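Local coordinates for protein Bd3459 (Bdellovibrio bacteriovorus, PDB 5CEC) that acts as a predatory endopeptidase, probably on peptidoglycan cross-links, and is bound by its ankyrin-repeat immunity protein Bd3460, at residues A[93-98]-A[222-227]; A[121-126]-A[432-437]; A[139-144]-A[172-177]; A[189-194]-A[207-212]. The protein carries 1 engineered substitution. All blocks are in the same frame, centred on the assembly; numbering follows the deposited sequence.

Interaction 1: residues A[93-98]-A[222-227]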
# COMPACT_ATOMS: atom_id res chain seq x y z
N LYS A 93 6.75 -5.82 -27.25
CA LYS A 93 6.84 -6.57 -28.49
C LYS A 93 8.06 -7.48 -28.49
O LYS A 93 9.14 -7.11 -28.03
CB LYS A 93 6.86 -5.60 -29.67
CG LYS A 93 5.56 -4.84 -29.82
CD LYS A 93 5.63 -3.83 -30.96
CE LYS A 93 4.23 -3.38 -31.36
NZ LYS A 93 4.24 -2.55 -32.60
N LEU A 94 7.86 -8.71 -28.92
CA LEU A 94 8.95 -9.65 -29.08
C LEU A 94 9.08 -9.90 -30.58
O LEU A 94 8.13 -10.31 -31.24
CB LEU A 94 8.62 -10.94 -28.35
CG LEU A 94 9.03 -11.03 -26.88
CD1 LEU A 94 8.24 -10.08 -26.04
CD2 LEU A 94 8.86 -12.47 -26.42
N HIS A 95 10.27 -9.70 -31.09
CA HIS A 95 10.59 -9.95 -32.48
C HIS A 95 11.30 -11.29 -32.53
O HIS A 95 12.40 -11.40 -32.01
CB HIS A 95 11.46 -8.82 -33.00
CG HIS A 95 10.79 -7.49 -32.93
ND1 HIS A 95 10.05 -7.00 -33.99
CD2 HIS A 95 10.69 -6.57 -31.94
CE1 HIS A 95 9.57 -5.82 -33.67
NE2 HIS A 95 9.93 -5.53 -32.44
N VAL A 96 10.62 -12.30 -33.08
CA VAL A 96 11.02 -13.70 -32.94
C VAL A 96 11.48 -14.25 -34.28
O VAL A 96 10.69 -14.24 -35.24
CB VAL A 96 9.85 -14.56 -32.41
CG1 VAL A 96 10.29 -16.00 -32.21
CG2 VAL A 96 9.31 -13.97 -31.10
N THR A 97 12.70 -14.79 -34.33
CA THR A 97 13.24 -15.35 -35.57
C THR A 97 13.76 -16.77 -35.33
O THR A 97 14.57 -16.96 -34.41
CB THR A 97 14.43 -14.50 -36.07
OG1 THR A 97 14.04 -13.12 -36.16
CG2 THR A 97 14.89 -14.97 -37.46
N PRO A 98 13.32 -17.75 -36.15
CA PRO A 98 13.88 -19.10 -35.97
C PRO A 98 15.35 -19.17 -36.36
O PRO A 98 15.78 -18.42 -37.23
CB PRO A 98 13.01 -19.97 -36.87
CG PRO A 98 12.32 -19.05 -37.78
CD PRO A 98 12.36 -17.66 -37.26
N ALA A 222 16.86 2.50 -31.62
CA ALA A 222 17.25 3.16 -32.88
C ALA A 222 18.19 2.31 -33.72
O ALA A 222 18.29 2.52 -34.93
CB ALA A 222 17.88 4.53 -32.62
N GLU A 223 18.91 1.40 -33.06
CA GLU A 223 19.85 0.50 -33.72
C GLU A 223 19.31 -0.89 -34.04
O GLU A 223 20.02 -1.69 -34.66
CB GLU A 223 21.10 0.33 -32.86
CG GLU A 223 21.87 1.63 -32.71
CD GLU A 223 23.12 1.48 -31.86
OE1 GLU A 223 23.45 0.35 -31.44
OE2 GLU A 223 23.76 2.52 -31.62
N PHE A 224 18.07 -1.16 -33.67
CA PHE A 224 17.53 -2.50 -33.87
C PHE A 224 17.08 -2.67 -35.30
O PHE A 224 16.34 -1.83 -35.83
CB PHE A 224 16.36 -2.77 -32.94
CG PHE A 224 15.62 -4.04 -33.27
CD1 PHE A 224 16.26 -5.26 -33.21
CD2 PHE A 224 14.30 -4.00 -33.70
CE1 PHE A 224 15.58 -6.44 -33.54
CE2 PHE A 224 13.62 -5.16 -34.02
CZ PHE A 224 14.26 -6.38 -33.94
N GLN A 225 17.50 -3.78 -35.91
CA GLN A 225 17.14 -4.09 -37.28
C GLN A 225 16.32 -5.38 -37.27
O GLN A 225 16.90 -6.45 -37.06
CB GLN A 225 18.42 -4.28 -38.11
CG GLN A 225 18.16 -4.49 -39.60
CD GLN A 225 17.20 -3.44 -40.14
OE1 GLN A 225 16.05 -3.73 -40.47
NE2 GLN A 225 17.66 -2.21 -40.16
N LYS A 226 15.00 -5.29 -37.46
CA LYS A 226 14.21 -6.54 -37.44
C LYS A 226 14.55 -7.38 -38.66
O LYS A 226 14.68 -6.87 -39.77
CB LYS A 226 12.68 -6.37 -37.23
CG LYS A 226 11.78 -6.03 -38.41
CD LYS A 226 10.33 -5.94 -37.93
CE LYS A 226 9.40 -5.35 -38.97
NZ LYS A 226 9.29 -6.25 -40.13
N ASN A 227 14.72 -8.67 -38.41
CA ASN A 227 15.04 -9.65 -39.44
C ASN A 227 13.85 -9.81 -40.42
O ASN A 227 12.69 -9.77 -40.01
CB ASN A 227 15.41 -10.97 -38.77
CG ASN A 227 16.00 -12.00 -39.73
OD1 ASN A 227 15.43 -12.29 -40.78
ND2 ASN A 227 17.12 -12.59 -39.33

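Interaction 2: residues A[121-126]-A[432-437]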
# COMPACT_ATOMS: atom_id res chain seq x y z
N SER A 121 7.26 -12.03 -15.96
CA SER A 121 8.29 -12.88 -16.56
C SER A 121 7.83 -14.33 -16.57
O SER A 121 7.98 -15.02 -17.57
CB SER A 121 9.63 -12.75 -15.83
OG SER A 121 10.19 -11.47 -16.02
N TYR A 122 7.26 -14.78 -15.45
CA TYR A 122 6.71 -16.13 -15.39
C TYR A 122 5.63 -16.34 -16.44
O TYR A 122 5.58 -17.38 -17.09
CB TYR A 122 6.12 -16.43 -14.01
CG TYR A 122 7.09 -16.60 -12.85
CD1 TYR A 122 8.48 -16.66 -13.03
CD2 TYR A 122 6.60 -16.70 -11.56
CE1 TYR A 122 9.34 -16.83 -11.95
CE2 TYR A 122 7.44 -16.86 -10.49
CZ TYR A 122 8.80 -16.93 -10.68
OH TYR A 122 9.60 -17.10 -9.59
N PHE A 123 4.76 -15.36 -16.59
CA PHE A 123 3.72 -15.44 -17.63
C PHE A 123 4.33 -15.47 -19.02
O PHE A 123 3.92 -16.28 -19.86
CB PHE A 123 2.73 -14.29 -17.49
CG PHE A 123 1.60 -14.35 -18.48
CD1 PHE A 123 0.61 -15.34 -18.40
CD2 PHE A 123 1.54 -13.47 -19.53
CE1 PHE A 123 -0.41 -15.42 -19.33
CE2 PHE A 123 0.52 -13.55 -20.47
CZ PHE A 123 -0.45 -14.52 -20.37
N LEU A 124 5.31 -14.62 -19.26
CA LEU A 124 5.96 -14.63 -20.56
C LEU A 124 6.61 -16.00 -20.86
O LEU A 124 6.51 -16.50 -21.99
CB LEU A 124 6.99 -13.51 -20.69
CG LEU A 124 7.86 -13.49 -21.96
CD1 LEU A 124 6.97 -13.53 -23.20
CD2 LEU A 124 8.79 -12.31 -21.97
N ILE A 125 7.28 -16.56 -19.86
CA ILE A 125 7.92 -17.86 -20.05
C ILE A 125 6.89 -18.95 -20.32
O ILE A 125 7.09 -19.79 -21.22
CB ILE A 125 8.87 -18.20 -18.90
CG1 ILE A 125 10.05 -17.23 -18.91
CG2 ILE A 125 9.39 -19.63 -19.00
CD1 ILE A 125 10.81 -17.15 -17.61
N SER A 126 5.81 -18.95 -19.54
CA SER A 126 4.68 -19.85 -19.81
C SER A 126 4.19 -19.70 -21.28
O SER A 126 3.97 -20.69 -21.99
CB SER A 126 3.54 -19.56 -18.85
OG SER A 126 2.38 -20.27 -19.21
N TYR A 432 -6.24 -11.04 -21.87
CA TYR A 432 -5.84 -10.46 -23.17
C TYR A 432 -4.35 -10.29 -23.33
O TYR A 432 -3.88 -9.75 -24.33
CB TYR A 432 -6.61 -9.16 -23.44
CG TYR A 432 -8.10 -9.38 -23.49
CD1 TYR A 432 -8.72 -9.89 -24.64
CD2 TYR A 432 -8.89 -9.14 -22.37
CE1 TYR A 432 -10.08 -10.13 -24.67
CE2 TYR A 432 -10.26 -9.36 -22.40
CZ TYR A 432 -10.84 -9.86 -23.54
OH TYR A 432 -12.19 -10.09 -23.57
N SER A 433 -3.58 -10.81 -22.35
CA SER A 433 -2.13 -10.67 -22.36
C SER A 433 -1.39 -11.76 -23.09
O SER A 433 -0.18 -11.66 -23.26
CB SER A 433 -1.60 -10.62 -20.92
OG SER A 433 -2.12 -9.49 -20.21
N TYR A 434 -2.10 -12.79 -23.54
CA TYR A 434 -1.45 -13.88 -24.25
C TYR A 434 -0.62 -13.37 -25.42
O TYR A 434 -1.02 -12.42 -26.11
CB TYR A 434 -2.47 -14.88 -24.75
CG TYR A 434 -3.24 -15.59 -23.66
CD1 TYR A 434 -2.63 -16.55 -22.86
CD2 TYR A 434 -4.60 -15.34 -23.45
CE1 TYR A 434 -3.33 -17.23 -21.90
CE2 TYR A 434 -5.31 -16.02 -22.47
CZ TYR A 434 -4.66 -16.95 -21.69
OH TYR A 434 -5.33 -17.66 -20.73
N LEU A 435 0.52 -13.99 -25.66
CA LEU A 435 1.36 -13.61 -26.78
C LEU A 435 0.61 -13.82 -28.06
O LEU A 435 0.18 -14.93 -28.34
CB LEU A 435 2.59 -14.46 -26.91
CG LEU A 435 3.88 -14.15 -26.26
CD1 LEU A 435 4.93 -15.19 -26.64
CD2 LEU A 435 4.35 -12.74 -26.63
N THR A 436 0.55 -12.78 -28.88
CA THR A 436 -0.25 -12.83 -30.09
C THR A 436 0.48 -12.09 -31.21
O THR A 436 1.19 -11.13 -30.95
CB THR A 436 -1.60 -12.17 -29.81
OG1 THR A 436 -2.12 -12.71 -28.58
CG2 THR A 436 -2.57 -12.46 -30.92
N LYS A 437 0.31 -12.54 -32.44
CA LYS A 437 0.88 -11.82 -33.57
C LYS A 437 0.37 -10.41 -33.60
O LYS A 437 -0.82 -10.17 -33.36
CB LYS A 437 0.50 -12.50 -34.88
CG LYS A 437 1.36 -13.69 -35.25
CD LYS A 437 1.20 -14.06 -36.73
CE LYS A 437 1.85 -13.03 -37.65
NZ LYS A 437 1.65 -13.30 -39.10

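Interaction 3: residues A[139-144]-A[172-177]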
# COMPACT_ATOMS: atom_id res chain seq x y z
N LEU A 139 18.96 -13.46 -26.94
CA LEU A 139 17.93 -12.61 -26.38
C LEU A 139 18.46 -11.20 -26.27
O LEU A 139 19.42 -10.95 -25.55
CB LEU A 139 17.47 -13.11 -25.02
CG LEU A 139 16.40 -12.28 -24.32
CD1 LEU A 139 15.12 -12.25 -25.15
CD2 LEU A 139 16.13 -12.80 -22.91
N THR A 140 17.85 -10.27 -26.98
CA THR A 140 18.25 -8.86 -26.88
C THR A 140 17.07 -8.03 -26.44
O THR A 140 15.95 -8.50 -26.46
CB THR A 140 18.88 -8.33 -28.19
OG1 THR A 140 17.90 -8.28 -29.22
CG2 THR A 140 20.06 -9.17 -28.60
N PHE A 141 17.34 -6.81 -25.99
CA PHE A 141 16.31 -5.95 -25.42
C PHE A 141 16.74 -4.49 -25.56
O PHE A 141 17.94 -4.20 -25.59
CB PHE A 141 16.05 -6.28 -23.95
CG PHE A 141 17.24 -6.02 -23.05
CD1 PHE A 141 18.24 -6.96 -22.91
CD2 PHE A 141 17.38 -4.80 -22.42
CE1 PHE A 141 19.35 -6.69 -22.14
CE2 PHE A 141 18.50 -4.54 -21.67
CZ PHE A 141 19.47 -5.48 -21.53
N ASP A 142 15.75 -3.60 -25.65
CA ASP A 142 16.03 -2.17 -25.81
C ASP A 142 15.83 -1.41 -24.49
O ASP A 142 15.58 -1.98 -23.42
CB ASP A 142 15.24 -1.56 -26.98
CG ASP A 142 13.76 -1.42 -26.73
OD1 ASP A 142 13.28 -1.54 -25.58
OD2 ASP A 142 13.05 -1.17 -27.75
N GLU A 143 16.00 -0.10 -24.58
CA GLU A 143 16.01 0.77 -23.42
C GLU A 143 14.64 1.04 -22.83
O GLU A 143 14.53 1.64 -21.77
CB GLU A 143 16.74 2.09 -23.72
CG GLU A 143 16.04 3.01 -24.70
CD GLU A 143 16.38 2.79 -26.16
OE1 GLU A 143 16.62 1.64 -26.62
OE2 GLU A 143 16.35 3.79 -26.89
N ASN A 144 13.59 0.52 -23.46
CA ASN A 144 12.27 0.63 -22.90
C ASN A 144 11.80 -0.63 -22.22
O ASN A 144 10.69 -0.66 -21.72
CB ASN A 144 11.29 1.07 -23.98
CG ASN A 144 11.59 2.46 -24.47
OD1 ASN A 144 11.82 3.36 -23.66
ND2 ASN A 144 11.56 2.64 -25.78
N SER A 172 22.78 -2.65 -18.08
CA SER A 172 23.67 -3.58 -17.37
C SER A 172 22.87 -4.37 -16.36
O SER A 172 22.99 -5.59 -16.23
CB SER A 172 24.80 -2.80 -16.65
OG SER A 172 25.58 -3.65 -15.82
N ILE A 173 22.00 -3.66 -15.65
CA ILE A 173 21.20 -4.27 -14.59
C ILE A 173 20.09 -5.15 -15.18
O ILE A 173 19.86 -6.24 -14.68
CB ILE A 173 20.65 -3.21 -13.63
CG1 ILE A 173 21.83 -2.46 -13.01
CG2 ILE A 173 19.78 -3.85 -12.55
CD1 ILE A 173 22.67 -3.24 -12.03
N VAL A 174 19.44 -4.72 -16.26
CA VAL A 174 18.43 -5.56 -16.92
C VAL A 174 19.07 -6.83 -17.44
O VAL A 174 18.51 -7.91 -17.27
CB VAL A 174 17.70 -4.79 -18.03
CG1 VAL A 174 16.78 -5.70 -18.81
CG2 VAL A 174 16.88 -3.67 -17.39
N ARG A 175 20.25 -6.72 -18.05
CA ARG A 175 20.96 -7.89 -18.54
C ARG A 175 21.25 -8.86 -17.41
O ARG A 175 21.04 -10.06 -17.57
CB ARG A 175 22.24 -7.52 -19.29
CG ARG A 175 23.05 -8.72 -19.76
CD ARG A 175 24.19 -8.29 -20.65
NE ARG A 175 25.05 -9.41 -21.03
CZ ARG A 175 26.05 -9.91 -20.32
NH1 ARG A 175 26.41 -9.39 -19.15
NH2 ARG A 175 26.73 -10.95 -20.80
N ALA A 176 21.72 -8.33 -16.29
CA ALA A 176 21.99 -9.16 -15.14
C ALA A 176 20.75 -9.85 -14.59
O ALA A 176 20.82 -11.00 -14.22
CB ALA A 176 22.68 -8.37 -14.04
N THR A 177 19.62 -9.14 -14.54
CA THR A 177 18.39 -9.73 -14.08
C THR A 177 17.87 -10.79 -15.07
O THR A 177 17.38 -11.84 -14.65
CB THR A 177 17.32 -8.64 -13.87
OG1 THR A 177 17.83 -7.66 -12.96
CG2 THR A 177 16.00 -9.21 -13.34

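Interaction 4: residues A[189-194]-A[207-212]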
# COMPACT_ATOMS: atom_id res chain seq x y z
N GLY A 189 7.41 -22.39 -5.70
CA GLY A 189 6.48 -21.80 -4.75
C GLY A 189 5.87 -20.52 -5.31
O GLY A 189 4.64 -20.38 -5.37
N TYR A 190 6.72 -19.60 -5.76
CA TYR A 190 6.20 -18.35 -6.32
C TYR A 190 5.41 -18.61 -7.60
O TYR A 190 4.40 -17.94 -7.85
CB TYR A 190 7.29 -17.34 -6.62
CG TYR A 190 7.81 -16.64 -5.42
CD1 TYR A 190 7.15 -15.55 -4.88
CD2 TYR A 190 8.98 -17.06 -4.80
CE1 TYR A 190 7.64 -14.89 -3.78
CE2 TYR A 190 9.48 -16.41 -3.68
CZ TYR A 190 8.80 -15.33 -3.17
OH TYR A 190 9.28 -14.65 -2.08
N TYR A 191 5.85 -19.56 -8.43
CA TYR A 191 5.12 -19.84 -9.67
C TYR A 191 3.74 -20.41 -9.37
O TYR A 191 2.78 -19.98 -9.98
CB TYR A 191 5.90 -20.77 -10.59
CG TYR A 191 5.24 -20.93 -11.93
CD1 TYR A 191 5.42 -20.00 -12.95
CD2 TYR A 191 4.42 -22.02 -12.20
CE1 TYR A 191 4.80 -20.13 -14.17
CE2 TYR A 191 3.80 -22.17 -13.42
CZ TYR A 191 3.99 -21.22 -14.41
OH TYR A 191 3.39 -21.34 -15.64
N THR A 192 3.62 -21.37 -8.43
CA THR A 192 2.29 -21.96 -8.18
C THR A 192 1.32 -20.95 -7.53
O THR A 192 0.15 -20.92 -7.87
CB THR A 192 2.35 -23.31 -7.44
OG1 THR A 192 2.81 -23.09 -6.12
CG2 THR A 192 3.27 -24.30 -8.18
N ILE A 193 1.83 -20.05 -6.68
CA ILE A 193 0.99 -18.98 -6.11
C ILE A 193 0.44 -18.13 -7.25
O ILE A 193 -0.77 -17.87 -7.30
CB ILE A 193 1.78 -18.12 -5.10
CG1 ILE A 193 2.12 -18.93 -3.83
CG2 ILE A 193 1.01 -16.83 -4.74
CD1 ILE A 193 3.18 -18.29 -2.97
N LEU A 194 1.30 -17.78 -8.20
CA LEU A 194 0.84 -16.95 -9.32
C LEU A 194 -0.15 -17.71 -10.20
O LEU A 194 -1.17 -17.15 -10.62
CB LEU A 194 2.02 -16.51 -10.18
CG LEU A 194 1.67 -15.66 -11.40
CD1 LEU A 194 1.05 -14.34 -10.96
CD2 LEU A 194 2.90 -15.48 -12.27
N ASN A 207 2.17 -25.86 -16.74
CA ASN A 207 2.46 -26.55 -15.50
C ASN A 207 3.96 -26.57 -15.15
O ASN A 207 4.30 -26.60 -13.97
CB ASN A 207 1.87 -27.98 -15.53
CG ASN A 207 0.35 -27.98 -15.67
OD1 ASN A 207 -0.36 -27.24 -14.98
ND2 ASN A 207 -0.17 -28.81 -16.59
N ARG A 208 4.84 -26.58 -16.15
CA ARG A 208 6.28 -26.81 -15.96
C ARG A 208 7.08 -25.84 -16.81
O ARG A 208 7.76 -26.23 -17.74
CB ARG A 208 6.66 -28.24 -16.42
CG ARG A 208 6.07 -29.38 -15.62
CD ARG A 208 7.09 -29.97 -14.65
NE ARG A 208 6.48 -31.02 -13.83
CZ ARG A 208 5.63 -30.81 -12.82
NH1 ARG A 208 5.27 -29.58 -12.46
NH2 ARG A 208 5.14 -31.85 -12.15
N PRO A 209 6.99 -24.55 -16.50
CA PRO A 209 7.66 -23.56 -17.32
C PRO A 209 9.18 -23.66 -17.27
O PRO A 209 9.76 -23.79 -16.19
CB PRO A 209 7.22 -22.25 -16.66
CG PRO A 209 7.09 -22.62 -15.22
CD PRO A 209 6.43 -23.96 -15.28
N LYS A 210 9.83 -23.59 -18.43
CA LYS A 210 11.29 -23.64 -18.49
C LYS A 210 11.78 -23.03 -19.79
O LYS A 210 11.24 -23.33 -20.85
CB LYS A 210 11.81 -25.09 -18.34
CG LYS A 210 13.33 -25.21 -18.22
CD LYS A 210 13.77 -26.63 -17.86
CE LYS A 210 15.27 -26.71 -17.70
NZ LYS A 210 15.73 -28.08 -17.34
N ILE A 211 12.83 -22.21 -19.71
CA ILE A 211 13.46 -21.61 -20.88
C ILE A 211 14.98 -21.77 -20.73
O ILE A 211 15.50 -21.75 -19.62
CB ILE A 211 13.01 -20.12 -20.98
CG1 ILE A 211 13.27 -19.51 -22.34
CG2 ILE A 211 13.63 -19.23 -19.93
CD1 ILE A 211 12.27 -19.95 -23.39
N ASP A 212 15.69 -21.91 -21.85
CA ASP A 212 17.15 -21.87 -21.87
C ASP A 212 17.54 -20.70 -22.74
O ASP A 212 17.04 -20.59 -23.85
CB ASP A 212 17.72 -23.18 -22.43
CG ASP A 212 18.28 -24.07 -21.35
OD1 ASP A 212 19.47 -23.86 -20.99
OD2 ASP A 212 17.55 -24.97 -20.87

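Interaction 1: residues A[93-98]-A[222-227]
H95 has the largest share of this contact, and F224 meets it from H95 CB outward. H95 CB lies 3.8 Å from F224 CZ. With CG anti to the carbonyl carbon (chi1 -61°), the imidazole turns one face to the phenyl edge: F224 CE2 stands over the middle of that face, 3.8 Å from H95 CG. The pair is edge-to-face, with ring centroids 4.9 Å apart and planes at 51°. On one flank of the imidazole, H95 ND1 has K226 CD at 4.1 Å; the lysine chain leads away, and a bound sulfate ion lies near it. At the tip, H95 NE2 is hydrogen-bonded to E109 on strand 104-109, which fixes the ring's rotation and would probably favour a second proton; a histidine suits the place, offering the phenyl a flat face and the acid a nitrogen. The arrangement drapes the loop between strands 212-218 and 231-236 over the inner strand 91-98 of the mixed sheet, and F224 also stacks on H107 of strand 104-109. Two residues on, T97 and N227 cross at about a right angle. T97 OG1 touches N227 CB at 3.6 Å and T97 CG2 faces N227 ND2 at 3.8 Å, while the asparagine OD1 accepts from the backbone of K229.

Interaction 2: residues A[121-126]-A[432-437]
Helix 118-130 packs on one face of the mixed sheet, and near the sheet's edge its F123 and L124 meet the C-terminal tail just where it becomes the edge strand 436-437. F123 does most of the work. Its CG lies anti to the backbone N (chi1 -177°), which sends the ring straight out from the helix toward the tail. The ring arrives edge first: F123 CE2 is 3.4 Å from the carbonyl oxygen S433 O, which lies near the ring plane, so the weakly positive rim of the phenyl faces the negative oxygen. S433 CB fills in beside it, 3.6 Å from F123 CE2. Next along, F123 CZ reaches Y434 CD1 at 3.9 Å, the two rings oblique with planes 48° apart. A serine suits the tight place beside the phenyl, and its OG is taken up by the backbone of D430 and M236; the tyrosine hydroxyl is bound to the backbone N of Q204. Beyond these, L124 CD1 and L435 CD1 meet at 4.3 Å, a looser methyl contact between two buried leucines. E127 of the helix accepts from L435 N; within the tail, T436 OG1 donates to Y434 O at 2.7 Å, from above the carbonyl plane. This is the build of an alpha/beta layer, a helix whose apolar side seals a sheet face up to its edge strand.

Interaction 3: residues A[139-144]-A[172-177]
F141 ends strand 135-141 in an extended conformation and faces helix 167-182, where its CA comes nearest to that of R175, 8.5 Å away. The phenyl swings between its own backbone N and carbonyl carbon (chi1 65°) and presents one face to V174. Valine CG1 sits over that face, 23° off the normal and 3.8 Å from the ring centroid, a CH-pi contact; the shortest approach is V174 CG1 to F141 CE2, 3.5 Å, so the methyl is displaced toward the rim. The beta-branched valine suits this buried side of the helix, its CB itself 3.7 Å from F141 CE2. At the far end of the ring, F141 CZ lies 3.8 Å from R175 N and 4.1 Å from R175 CB. The arginine chain runs extended away, and its NE binds the backbone oxygen of I216 on strand 212-218. Just past the phenylalanine, D142 OD1 accepts from N144 N at 3.0 Å, an Asx turn where the chain bends out of the strand; the same OD1 also accepts from G110 N. A polar link beside the contact runs from E143 O to Q170 NE2; the touch of F141 on V174 and R175 is itself apolar and rests on dispersion and shape.

Interaction 4: residues A[189-194]-A[207-212]
The CH-pi contact of Y191 and P209 dominates here. P209 CG lies over one face of the phenol, 15° off the normal and 3.6 Å from the ring centroid. It is somewhat offset toward the hydroxyl end, where its nearest ring atoms include Y191 CZ at 3.5 Å. Ordinary apolar contact widens the patch: P209 CD reaches Y191 CE2 at 3.7 Å, so the CB-CG-CD edge of the pyrrolidine rests on the aromatic face, the rest of the ring tilted off it. Proline suits the place because its rigid ring offers a compact, apolar CH2 edge, its CD next to the amide nitrogen probably a little positive, to an electron-rich tyrosine. The tyrosine gets there by running out from helix 188-200 with CG anti to the backbone N (chi1 -173°), meeting a proline that comes from the opposite direction. Hydrogen bonding supplies the second kind of hold. Y191 OH bonds to the carbonyl oxygen of S206, just ahead of the loop segment 207-212, and this fixes the phenol at its far end. I186 touches both Y191 and P209, and S126 of helix 118-130 also packs on the tyrosine. The whole is a proline-aromatic CH-pi contact, here tying a helix to the loop that leads back into strand 212-218 at the edge of the mixed sheet.

In the fold
All four contacts belong to the lobe built on the mixed sheet. Interactions 1, 2 and 3 reach that sheet directly. Interactions 1 and 2 touch where L94 CD2 meets L124 CD1 at 3.9 Å. Helix 118-130 also joins interactions 2 and 4, whose centres are about 13 Å apart: S126 CB packs on Y191 OH at 3.7 Å. Interactions 3 and 4 occupy successive helices of the crossover from strand 135-141 to its parallel neighbour 212-218, their nearest atoms about 7 Å apart. The SxxK-type motif expected at the active site of this family probably lies at the start of helix 72-84, which none of the four contacts includes.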